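Local coordinates for DNA translocase coupling protein (PDB 6O1W), which probably couples ATP binding to DNA translocation during conjugative transfer of the plasmid pCW3, and is represented here by one piece of the longer membrane protein, at residues A[53-56]-A[57-61]; A[243-246]-A[247-251]. All coordinates share one frame; numbering follows the deposited sequence.

How the interactions relate
Following the chain from the N terminus, interaction 1 comes first: residues 53-61 form the joint between helix 53-58 and helix 60-67, in a region that also holds a four-stranded antiparallel sheet. Interaction 2 lies much later, within the FtsK/SpoIIIE-like part of the chain, where residues 243-251 lead from a loop into the start of helix 247-266. Each contact is local and continuous; neither closes a long loop. They follow in series, without nesting or crossing, and the centres of interaction 1 and interaction 2 are about 54 Å apart. Interaction 1 lays the short helix 53-58 and the start of helix 60-67 against the small sheet, whereas interaction 2 starts a helix that connects neighbouring strands of the large mixed sheet.

Interaction 1. Residues A[53-56]-A[57-61]; sequences IETW and KSYIP
With CG1 of Ile53 trans to the backbone N (chi1 -169°) and the chain of Lys57 extended beyond CG, the two side chains meet one helical turn apart, CG1 of Ile53 lying 4.0 Å from CE of Lys57. The long methylene chain of lysine suits this place, since it can lie against isoleucine while carrying its ammonium group onward. The motif is a helix end followed at once by another helix: helix 53-58 stops, Tyr59 forms the joint, and helix 60-67 begins. Helix 53-58 is held by i to i+4 bonds, Lys57 N to Ile53 O at 2.9 Å and Ser58 N to Glu54 O at 3.1 Å; a third, from Tyr59 N to Thr55 O at 3.0 Å, closes its last turn. The same Tyr59 amide also donates weakly to Trp56 O. The methyl CG2 of Thr55 lies alongside the ring of Tyr59, 4.1 Å from its CD1, the two running out from the helix together. Trp56 brings a large aromatic surface to the buried side, meeting Phe21 edge-to-face and also touching Phe47, while Ile53 and Trp56 both reach Val83 of strand 82-89. Thr55 O sits at the edge of the Tyr59 ring and in its plane, 3.4 Å from Tyr59 CD1.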
# COMPACT_ATOMS: atom_id res chain seq x y z
N ILE A 53 -15.78 17.68 26.45
CA ILE A 53 -15.49 16.72 25.37
C ILE A 53 -16.62 15.68 25.18
O ILE A 53 -16.93 15.33 24.05
CB ILE A 53 -14.09 16.06 25.57
CG1 ILE A 53 -13.63 15.26 24.34
CG2 ILE A 53 -14.04 15.18 26.84
CD1 ILE A 53 -13.13 16.01 23.24
N GLU A 54 -17.23 15.21 26.29
CA GLU A 54 -18.31 14.22 26.28
C GLU A 54 -19.57 14.81 25.63
O GLU A 54 -20.28 14.07 24.93
CB GLU A 54 -18.58 13.60 27.67
CG GLU A 54 -18.28 14.49 28.87
CD GLU A 54 -16.82 14.59 29.29
OE1 GLU A 54 -16.21 13.55 29.62
OE2 GLU A 54 -16.30 15.73 29.30
N THR A 55 -19.80 16.13 25.77
CA THR A 55 -20.89 16.80 25.08
C THR A 55 -20.59 16.90 23.55
O THR A 55 -21.45 16.54 22.75
CB THR A 55 -21.25 18.11 25.74
OG1 THR A 55 -21.65 17.81 27.08
CG2 THR A 55 -22.40 18.84 25.02
N TRP A 56 -19.33 17.27 23.15
CA TRP A 56 -18.93 17.28 21.74
C TRP A 56 -19.16 15.88 21.15
O TRP A 56 -19.62 15.76 20.01
CB TRP A 56 -17.42 17.63 21.57
CG TRP A 56 -17.09 19.09 21.71
CD1 TRP A 56 -16.87 19.78 22.86
CD2 TRP A 56 -16.90 20.03 20.63
NE1 TRP A 56 -16.52 21.09 22.58
CE2 TRP A 56 -16.56 21.28 21.22
CE3 TRP A 56 -17.06 19.96 19.23
CZ2 TRP A 56 -16.32 22.43 20.46
CZ3 TRP A 56 -16.84 21.11 18.48
CH2 TRP A 56 -16.48 22.32 19.09
N LYS A 57 -18.81 14.82 21.93
CA LYS A 57 -18.95 13.44 21.45
C LYS A 57 -20.41 13.06 21.23
O LYS A 57 -20.73 12.42 20.23
CB LYS A 57 -18.20 12.46 22.35
CG LYS A 57 -16.68 12.58 22.11
CD LYS A 57 -15.84 11.60 22.90
CE LYS A 57 -14.38 11.79 22.55
NZ LYS A 57 -13.52 10.72 23.11
N SER A 58 -21.31 13.54 22.10
CA SER A 58 -22.75 13.32 21.95
C SER A 58 -23.28 14.04 20.70
O SER A 58 -24.27 13.61 20.09
CB SER A 58 -23.48 13.85 23.18
OG SER A 58 -23.26 12.92 24.22
N TYR A 59 -22.61 15.14 20.32
CA TYR A 59 -23.03 15.92 19.18
C TYR A 59 -22.43 15.47 17.88
O TYR A 59 -22.77 16.09 16.89
CB TYR A 59 -22.76 17.40 19.42
CG TYR A 59 -23.93 18.11 20.05
CD1 TYR A 59 -24.18 18.01 21.42
CD2 TYR A 59 -24.81 18.87 19.28
CE1 TYR A 59 -25.22 18.71 22.02
CE2 TYR A 59 -25.90 19.52 19.86
CZ TYR A 59 -26.10 19.44 21.23
OH TYR A 59 -27.14 20.13 21.80
N ILE A 60 -21.57 14.42 17.84
CA ILE A 60 -20.91 13.96 16.59
C ILE A 60 -21.92 13.72 15.43
O ILE A 60 -21.72 14.30 14.35
CB ILE A 60 -19.95 12.74 16.80
CG1 ILE A 60 -18.60 13.23 17.36
CG2 ILE A 60 -19.73 11.93 15.50
CD1 ILE A 60 -17.64 12.06 17.86
N PRO A 61 -22.99 12.90 15.60
CA PRO A 61 -23.93 12.74 14.49
C PRO A 61 -24.41 14.09 13.96
O PRO A 61 -24.36 14.27 12.76
CB PRO A 61 -25.07 11.92 15.11
CG PRO A 61 -24.39 11.12 16.15
CD PRO A 61 -23.42 12.10 16.76

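Interaction 2. Residues A[243-246]-A[247-251]; sequences TGVD and DETRA
The flat guanidinium of Arg250 has two backbone carbonyls of the preceding loop at its edge, Thr243 O and Val245 O, both near its plane. Arg250 NH1 is 3.8 Å from Val245 O, longer than a hydrogen bond, and the group lies alongside the loop. The other flat group, the carboxylate of Asp246, is approached from outside its plane by both donors. Thr249 OG1 gives its proton to Asp246 OD1 at 2.7 Å, 36° out of that plane. Glu248 N makes the capping hydrogen bond to Asp246 OD2 at 3.3 Å, rising more steeply, at 55°. This is an N-cap: Asp246 directly precedes the helix, and its short acidic side chain suits the place because it can accept from an amide of the first turn. A chi1 of 66°, with CG tucked over the backbone between N and C, lets the carboxylate turn back over that turn. The helix amides probably favour its negative charge, although Asp247 OD1 is only 3.7 Å from Asp246 OD2. The first full helical bond runs from Arg250 N to Asp246 O at 2.9 Å. Beside the cap, branched Val245 packs on the methyl of Thr249, Val245 CB lying 3.9 Å from Thr249 CG2, and places its own CG2 near Arg250 CB. Coming from helix 237-240, the loop enters helix 247-266 here, within the connection between the adjacent parallel strands 229-233 and 272-278 of the mixed sheet.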
# COMPACT_ATOMS: atom_id res chain seq x y z
N THR A 243 16.87 -12.80 13.80
CA THR A 243 17.09 -12.82 15.26
C THR A 243 17.25 -14.19 15.97
O THR A 243 18.20 -14.32 16.76
CB THR A 243 16.03 -12.01 16.01
OG1 THR A 243 14.73 -12.48 15.70
CG2 THR A 243 16.14 -10.51 15.74
N GLY A 244 16.35 -15.16 15.76
CA GLY A 244 16.40 -16.42 16.50
C GLY A 244 16.88 -17.68 15.80
O GLY A 244 16.83 -18.76 16.40
N VAL A 245 17.35 -17.56 14.56
CA VAL A 245 17.87 -18.69 13.77
C VAL A 245 19.32 -19.04 14.15
O VAL A 245 20.01 -18.22 14.76
CB VAL A 245 17.74 -18.42 12.23
CG1 VAL A 245 16.33 -17.99 11.86
CG2 VAL A 245 18.77 -17.39 11.75
N ASP A 246 19.80 -20.24 13.75
CA ASP A 246 21.19 -20.67 13.98
C ASP A 246 22.14 -20.05 12.93
O ASP A 246 21.68 -19.43 11.97
CB ASP A 246 21.29 -22.20 13.96
CG ASP A 246 21.00 -22.82 12.60
OD1 ASP A 246 19.81 -22.85 12.20
OD2 ASP A 246 21.96 -23.27 11.93
N ASP A 247 23.45 -20.26 13.11
CA ASP A 247 24.56 -19.76 12.31
C ASP A 247 24.44 -20.03 10.82
O ASP A 247 24.71 -19.12 10.03
CB ASP A 247 25.90 -20.30 12.83
CG ASP A 247 25.83 -21.69 13.45
OD1 ASP A 247 25.58 -22.67 12.69
OD2 ASP A 247 26.03 -21.81 14.69
N GLU A 248 24.08 -21.26 10.45
CA GLU A 248 23.95 -21.69 9.06
C GLU A 248 22.74 -21.08 8.36
O GLU A 248 22.86 -20.67 7.21
CB GLU A 248 23.92 -23.23 8.95
CG GLU A 248 24.68 -23.76 7.74
CD GLU A 248 26.18 -23.48 7.74
OE1 GLU A 248 26.68 -22.99 6.70
OE2 GLU A 248 26.84 -23.76 8.76
N THR A 249 21.60 -21.01 9.06
CA THR A 249 20.36 -20.42 8.56
C THR A 249 20.54 -18.91 8.41
O THR A 249 20.02 -18.34 7.46
CB THR A 249 19.18 -20.80 9.45
OG1 THR A 249 19.18 -22.21 9.64
CG2 THR A 249 17.84 -20.35 8.89
N ARG A 250 21.30 -18.29 9.33
CA ARG A 250 21.58 -16.85 9.31
C ARG A 250 22.39 -16.49 8.06
O ARG A 250 22.00 -15.58 7.34
CB ARG A 250 22.31 -16.40 10.60
CG ARG A 250 22.25 -14.90 10.85
CD ARG A 250 23.03 -14.50 12.10
NE ARG A 250 22.41 -13.34 12.75
CZ ARG A 250 21.52 -13.42 13.73
NH1 ARG A 250 21.14 -14.61 14.21
NH2 ARG A 250 20.99 -12.32 14.25
N ALA A 251 23.48 -17.25 7.79
CA ALA A 251 24.34 -17.05 6.61
C ALA A 251 23.54 -17.21 5.31
O ALA A 251 23.72 -16.43 4.36
CB ALA A 251 25.51 -18.02 6.65